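Local coordinates for protein DR2417 (PDB 4XWW) that degrades RNA as a two-metal-ion 5'-3' exonuclease of the metallo-beta-lactamase superfamily and probably takes part in rRNA maturation and mRNA decay, at residues 222-236 with 251-264. Numbering follows the deposited sequence.
Sequences EAEIARNLEEIIKGC and RIQNILDLAHRQGR
R251 sends CG anti to its backbone N (chi1 -175°), then bends at chi2 and chi3, turning its guanidinium back to E222. E222, bent at chi2, presents its carboxylate nearly coplanar with that group. Side-on, R251 NE meets E222 OE1 at 2.7 Å and R251 NH2 meets E222 OE2 at 2.8 Å. Both oxygens use syn lone pairs. I225 CG2 lies over one guanidinium face. R251 NH1 hydrogen-bonds to S343 OG and H377 ND1, the latter a predicted substrate-binding residue, so E222 probably helps position this arginine beside the RNA site. A water joins E222 O and OE1 to N254 ND2, which hydrogen-bonds to V182 O.

The helices run in the same general direction; their axes come within 9.9 Å and cross at -37°. They pack side by side on the parallel sheet of the beta-CASP domain, where L229 and I255 both reach L242. L258 is a knob in the hole formed by A226, L229, E230 and I233; its CD1 is 3.6 Å from I233 CD1.

E230 extends past L258 to a second side-on salt bridge, less flat than the first. R261 NH2 reaches E230 OE1 at 2.9 Å, from above the carboxylate plane. E230 OE2 accepts R261 NE on the syn side and Q262 NE2 on the anti side. A second water links I233 O to R264 NE; R264 NH1 hydrogen-bonds to V306 O and G238 O.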
loop_
_atom_site.group_PDB
_atom_site.type_symbol
_atom_site.label_atom_id
_atom_site.label_comp_id
_atom_site.label_asym_id
_atom_site.label_seq_id
_atom_site.Cartn_x
_atom_site.Cartn_y
_atom_site.Cartn_z
ATOM N N GLU A 222 -26.035 -5.176 6.657
ATOM C CA GLU A 222 -25.536 -5.295 8.027
ATOM C C GLU A 222 -26.239 -6.417 8.796
ATOM O O GLU A 222 -25.662 -6.990 9.727
ATOM C CB GLU A 222 -25.654 -3.987 8.790
ATOM C CG GLU A 222 -24.652 -2.931 8.351
ATOM C CD GLU A 222 -23.198 -3.292 8.649
ATOM O OE1 GLU A 222 -22.932 -3.972 9.667
ATOM O OE2 GLU A 222 -22.315 -2.874 7.869
ATOM N N ALA A 223 -27.456 -6.777 8.394
ATOM C CA ALA A 223 -28.130 -7.848 9.115
ATOM C C ALA A 223 -27.429 -9.187 8.847
ATOM O O ALA A 223 -27.328 -10.022 9.739
ATOM C CB ALA A 223 -29.622 -7.909 8.748
ATOM N N GLU A 224 -26.921 -9.370 7.631
ATOM C CA GLU A 224 -26.192 -10.587 7.300
ATOM C C GLU A 224 -24.855 -10.631 8.030
ATOM O O GLU A 224 -24.461 -11.668 8.554
ATOM C CB GLU A 224 -25.949 -10.699 5.792
ATOM C CG GLU A 224 -25.316 -12.033 5.425
ATOM C CD GLU A 224 -24.547 -12.003 4.124
ATOM O OE1 GLU A 224 -24.876 -11.177 3.248
ATOM O OE2 GLU A 224 -23.613 -12.819 3.982
ATOM N N ILE A 225 -24.150 -9.502 8.050
ATOM C CA ILE A 225 -22.880 -9.437 8.782
ATOM C C ILE A 225 -23.112 -9.742 10.270
ATOM O O ILE A 225 -22.328 -10.452 10.875
ATOM C CB ILE A 225 -22.203 -8.050 8.641
ATOM C CG1 ILE A 225 -22.006 -7.687 7.164
ATOM C CG2 ILE A 225 -20.875 -8.008 9.430
ATOM C CD1 ILE A 225 -21.304 -8.756 6.319
ATOM N N ALA A 226 -24.186 -9.213 10.857
ATOM C CA ALA A 226 -24.492 -9.495 12.268
ATOM C C ALA A 226 -24.741 -10.986 12.503
ATOM O O ALA A 226 -24.256 -11.561 13.492
ATOM C CB ALA A 226 -25.708 -8.665 12.727
ATOM N N ARG A 227 -25.493 -11.613 11.599
ATOM C CA ARG A 227 -25.728 -13.057 11.683
ATOM C C ARG A 227 -24.410 -13.830 11.615
ATOM O O ARG A 227 -24.170 -14.781 12.382
ATOM C CB ARG A 227 -26.664 -13.525 10.564
ATOM C CG ARG A 227 -28.131 -13.187 10.796
ATOM C CD ARG A 227 -29.020 -13.963 9.830
ATOM N NE ARG A 227 -28.789 -13.566 8.444
ATOM C CZ ARG A 227 -29.393 -12.534 7.865
ATOM N NH1 ARG A 227 -30.264 -11.806 8.556
ATOM N NH2 ARG A 227 -29.124 -12.229 6.604
ATOM N N ASN A 228 -23.552 -13.420 10.692
ATOM C CA ASN A 228 -22.259 -14.075 10.532
ATOM C C ASN A 228 -21.373 -13.927 11.775
ATOM O O ASN A 228 -20.708 -14.894 12.202
ATOM C CB ASN A 228 -21.540 -13.523 9.300
ATOM C CG ASN A 228 -22.225 -13.916 8.005
ATOM O OD1 ASN A 228 -23.151 -14.723 8.009
ATOM N ND2 ASN A 228 -21.747 -13.373 6.881
ATOM N N LEU A 229 -21.358 -12.717 12.338
ATOM C CA LEU A 229 -20.586 -12.455 13.549
ATOM C C LEU A 229 -21.117 -13.286 14.705
ATOM O O LEU A 229 -20.333 -13.836 15.465
ATOM C CB LEU A 229 -20.583 -10.963 13.904
ATOM C CG LEU A 229 -19.653 -10.121 13.016
ATOM C CD1 LEU A 229 -19.916 -8.621 13.251
ATOM C CD2 LEU A 229 -18.154 -10.488 13.255
ATOM N N GLU A 230 -22.440 -13.394 14.837
ATOM C CA GLU A 230 -22.975 -14.166 15.951
ATOM C C GLU A 230 -22.597 -15.641 15.828
ATOM O O GLU A 230 -22.262 -16.285 16.828
ATOM C CB GLU A 230 -24.502 -14.007 16.056
ATOM C CG GLU A 230 -25.076 -14.714 17.297
ATOM C CD GLU A 230 -26.453 -14.208 17.692
ATOM O OE1 GLU A 230 -27.161 -13.670 16.821
ATOM O OE2 GLU A 230 -26.807 -14.331 18.883
ATOM N N GLU A 231 -22.601 -16.169 14.603
ATOM C CA GLU A 231 -22.251 -17.566 14.391
ATOM C C GLU A 231 -20.792 -17.822 14.783
ATOM O O GLU A 231 -20.493 -18.792 15.473
ATOM C CB GLU A 231 -22.503 -17.972 12.930
ATOM C CG GLU A 231 -22.256 -19.460 12.624
ATOM C CD GLU A 231 -22.608 -19.835 11.187
ATOM O OE1 GLU A 231 -22.166 -19.122 10.260
ATOM O OE2 GLU A 231 -23.337 -20.832 10.983
ATOM N N ILE A 232 -19.891 -16.940 14.358
ATOM C CA ILE A 232 -18.489 -17.044 14.725
ATOM C C ILE A 232 -18.283 -16.929 16.241
ATOM O O ILE A 232 -17.635 -17.775 16.857
ATOM C CB ILE A 232 -17.671 -15.973 13.982
ATOM C CG1 ILE A 232 -17.674 -16.287 12.482
ATOM C CG2 ILE A 232 -16.239 -15.899 14.538
ATOM C CD1 ILE A 232 -17.288 -15.119 11.608
ATOM N N ILE A 233 -18.858 -15.897 16.845
ATOM C CA ILE A 233 -18.610 -15.607 18.252
ATOM C C ILE A 233 -19.193 -16.703 19.143
ATOM O O ILE A 233 -18.556 -17.116 20.121
ATOM C CB ILE A 233 -19.136 -14.191 18.594
ATOM C CG1 ILE A 233 -18.210 -13.183 17.886
ATOM C CG2 ILE A 233 -19.207 -13.958 20.112
ATOM C CD1 ILE A 233 -18.687 -11.748 17.880
ATOM N N LYS A 234 -20.366 -17.215 18.781
ATOM C CA LYS A 234 -20.981 -18.318 19.526
ATOM C C LYS A 234 -20.030 -19.506 19.615
ATOM O O LYS A 234 -20.002 -20.229 20.617
ATOM C CB LYS A 234 -22.291 -18.738 18.863
ATOM C CG LYS A 234 -22.994 -19.891 19.542
ATOM C CD LYS A 234 -24.332 -20.140 18.873
ATOM C CE LYS A 234 -25.057 -21.306 19.519
ATOM N NZ LYS A 234 -26.346 -21.581 18.824
ATOM N N GLY A 235 -19.224 -19.677 18.575
ATOM C CA GLY A 235 -18.266 -20.766 18.514
ATOM C C GLY A 235 -16.904 -20.508 19.144
ATOM O O GLY A 235 -16.072 -21.435 19.224
ATOM N N CYS A 236 -16.650 -19.279 19.592
ATOM C CA CYS A 236 -15.346 -18.951 20.193
ATOM C C CYS A 236 -15.223 -19.461 21.616
ATOM O O CYS A 236 -16.068 -19.180 22.457
ATOM C CB CYS A 236 -15.096 -17.448 20.160
ATOM S SG CYS A 236 -14.837 -16.851 18.480
ATOM N N ARG A 251 -23.117 -1.625 13.158
ATOM C CA ARG A 251 -22.243 -2.782 13.406
ATOM C C ARG A 251 -22.012 -3.008 14.903
ATOM O O ARG A 251 -22.187 -4.126 15.419
ATOM C CB ARG A 251 -20.909 -2.572 12.687
ATOM C CG ARG A 251 -19.899 -3.754 12.746
ATOM C CD ARG A 251 -20.169 -4.835 11.691
ATOM N NE ARG A 251 -20.322 -4.293 10.345
ATOM C CZ ARG A 251 -19.329 -3.992 9.510
ATOM N NH1 ARG A 251 -18.046 -4.217 9.856
ATOM N NH2 ARG A 251 -19.631 -3.495 8.307
ATOM N N ILE A 252 -21.610 -1.953 15.600
ATOM C CA ILE A 252 -21.315 -2.076 17.019
ATOM C C ILE A 252 -22.579 -2.400 17.818
ATOM O O ILE A 252 -22.551 -3.250 18.702
ATOM C CB ILE A 252 -20.644 -0.810 17.559
ATOM C CG1 ILE A 252 -19.282 -0.642 16.873
ATOM C CG2 ILE A 252 -20.452 -0.927 19.055
ATOM C CD1 ILE A 252 -18.599 0.705 17.112
ATOM N N GLN A 253 -23.694 -1.747 17.511
ATOM C CA GLN A 253 -24.925 -2.053 18.245
ATOM C C GLN A 253 -25.306 -3.521 18.056
ATOM O O GLN A 253 -25.656 -4.217 19.013
ATOM C CB GLN A 253 -26.089 -1.169 17.798
ATOM C CG GLN A 253 -27.411 -1.544 18.480
ATOM C CD GLN A 253 -27.437 -1.181 19.959
ATOM O OE1 GLN A 253 -26.942 -0.127 20.361
ATOM N NE2 GLN A 253 -28.052 -2.039 20.773
ATOM N N ASN A 254 -25.226 -3.997 16.823
ATOM C CA ASN A 254 -25.552 -5.399 16.568
ATOM C C ASN A 254 -24.605 -6.340 17.318
ATOM O O ASN A 254 -25.023 -7.394 17.791
ATOM C CB ASN A 254 -25.537 -5.679 15.061
ATOM C CG ASN A 254 -26.683 -4.987 14.327
ATOM O OD1 ASN A 254 -27.738 -4.702 14.911
ATOM N ND2 ASN A 254 -26.494 -4.747 13.035
ATOM N N ILE A 255 -23.350 -5.934 17.481
ATOM C CA ILE A 255 -22.407 -6.721 18.271
ATOM C C ILE A 255 -22.790 -6.693 19.762
ATOM O O ILE A 255 -22.694 -7.707 20.454
ATOM C CB ILE A 255 -20.962 -6.217 18.064
ATOM C CG1 ILE A 255 -20.526 -6.511 16.620
ATOM C CG2 ILE A 255 -20.013 -6.792 19.134
ATOM C CD1 ILE A 255 -19.362 -5.648 16.175
ATOM N N LEU A 256 -23.233 -5.540 20.253
ATOM C CA LEU A 256 -23.681 -5.459 21.647
ATOM C C LEU A 256 -24.824 -6.434 21.893
ATOM O O LEU A 256 -24.848 -7.151 22.896
ATOM C CB LEU A 256 -24.122 -4.041 22.013
ATOM C CG LEU A 256 -23.071 -2.952 21.807
ATOM C CD1 LEU A 256 -23.603 -1.600 22.339
ATOM C CD2 LEU A 256 -21.742 -3.311 22.455
ATOM N N ASP A 257 -25.757 -6.477 20.950
ATOM C CA ASP A 257 -26.923 -7.324 21.132
ATOM C C ASP A 257 -26.570 -8.806 21.025
ATOM O O ASP A 257 -27.033 -9.607 21.831
ATOM C CB ASP A 257 -28.015 -6.943 20.136
ATOM C CG ASP A 257 -28.672 -5.602 20.481
ATOM O OD1 ASP A 257 -28.863 -5.310 21.681
ATOM O OD2 ASP A 257 -28.965 -4.829 19.552
ATOM N N LEU A 258 -25.735 -9.185 20.058
ATOM C CA LEU A 258 -25.350 -10.597 19.977
ATOM C C LEU A 258 -24.487 -11.003 21.161
ATOM O O LEU A 258 -24.556 -12.143 21.608
ATOM C CB LEU A 258 -24.626 -10.915 18.664
ATOM C CG LEU A 258 -23.207 -10.401 18.436
ATOM C CD1 LEU A 258 -22.139 -11.386 18.969
ATOM C CD2 LEU A 258 -23.020 -10.125 16.948
ATOM N N ALA A 259 -23.689 -10.073 21.681
ATOM C CA ALA A 259 -22.872 -10.358 22.862
ATOM C C ALA A 259 -23.754 -10.728 24.040
ATOM O O ALA A 259 -23.487 -11.689 24.760
ATOM C CB ALA A 259 -21.990 -9.164 23.217
ATOM N N HIS A 260 -24.810 -9.956 24.241
ATOM C CA HIS A 260 -25.753 -10.255 25.302
ATOM C C HIS A 260 -26.360 -11.648 25.113
ATOM O O HIS A 260 -26.426 -12.436 26.058
ATOM C CB HIS A 260 -26.850 -9.194 25.342
ATOM C CG HIS A 260 -27.832 -9.391 26.448
ATOM N ND1 HIS A 260 -27.521 -9.154 27.768
ATOM C CD2 HIS A 260 -29.116 -9.824 26.433
ATOM C CE1 HIS A 260 -28.573 -9.424 28.520
ATOM N NE2 HIS A 260 -29.552 -9.833 27.734
ATOM N N ARG A 261 -26.796 -11.957 23.894
ATOM C CA ARG A 261 -27.396 -13.264 23.630
ATOM C C ARG A 261 -26.387 -14.380 23.875
ATOM O O ARG A 261 -26.746 -15.491 24.264
ATOM C CB ARG A 261 -27.939 -13.344 22.199
ATOM C CG ARG A 261 -29.135 -12.418 21.943
ATOM C CD ARG A 261 -29.789 -12.683 20.589
ATOM N NE ARG A 261 -28.920 -12.432 19.434
ATOM C CZ ARG A 261 -28.846 -11.266 18.804
ATOM N NH1 ARG A 261 -29.560 -10.231 19.240
ATOM N NH2 ARG A 261 -28.060 -11.117 17.744
ATOM N N GLN A 262 -25.114 -14.078 23.670
ATOM C CA GLN A 262 -24.102 -15.114 23.792
ATOM C C GLN A 262 -23.429 -15.138 25.160
ATOM O O GLN A 262 -22.448 -15.844 25.354
ATOM C CB GLN A 262 -23.041 -14.960 22.693
ATOM C CG GLN A 262 -23.588 -15.167 21.284
ATOM C CD GLN A 262 -24.396 -16.442 21.150
ATOM O OE1 GLN A 262 -24.040 -17.477 21.715
ATOM N NE2 GLN A 262 -25.495 -16.375 20.399
ATOM N N GLY A 263 -23.965 -14.385 26.115
ATOM C CA GLY A 263 -23.448 -14.442 27.474
ATOM C C GLY A 263 -22.109 -13.756 27.697
ATOM O O GLY A 263 -21.393 -14.079 28.655
ATOM N N ARG A 264 -21.782 -12.797 26.835
ATOM C CA ARG A 264 -20.531 -12.042 26.959
ATOM C C ARG A 264 -20.772 -10.574 27.342
ATOM O O ARG A 264 -21.673 -9.930 26.812
ATOM C CB ARG A 264 -19.735 -12.104 25.650
ATOM C CG ARG A 264 -19.312 -13.509 25.276
ATOM C CD ARG A 264 -18.558 -13.526 23.951
ATOM N NE ARG A 264 -18.064 -14.865 23.625
ATOM C CZ ARG A 264 -16.830 -15.303 23.871
ATOM N NH1 ARG A 264 -15.935 -14.503 24.444
ATOM N NH2 ARG A 264 -16.481 -16.552 23.539
HETATM O O HOH W 1 -24.094 -5.590 11.535
HETATM O O HOH W 2 -19.466 -16.956 22.628
#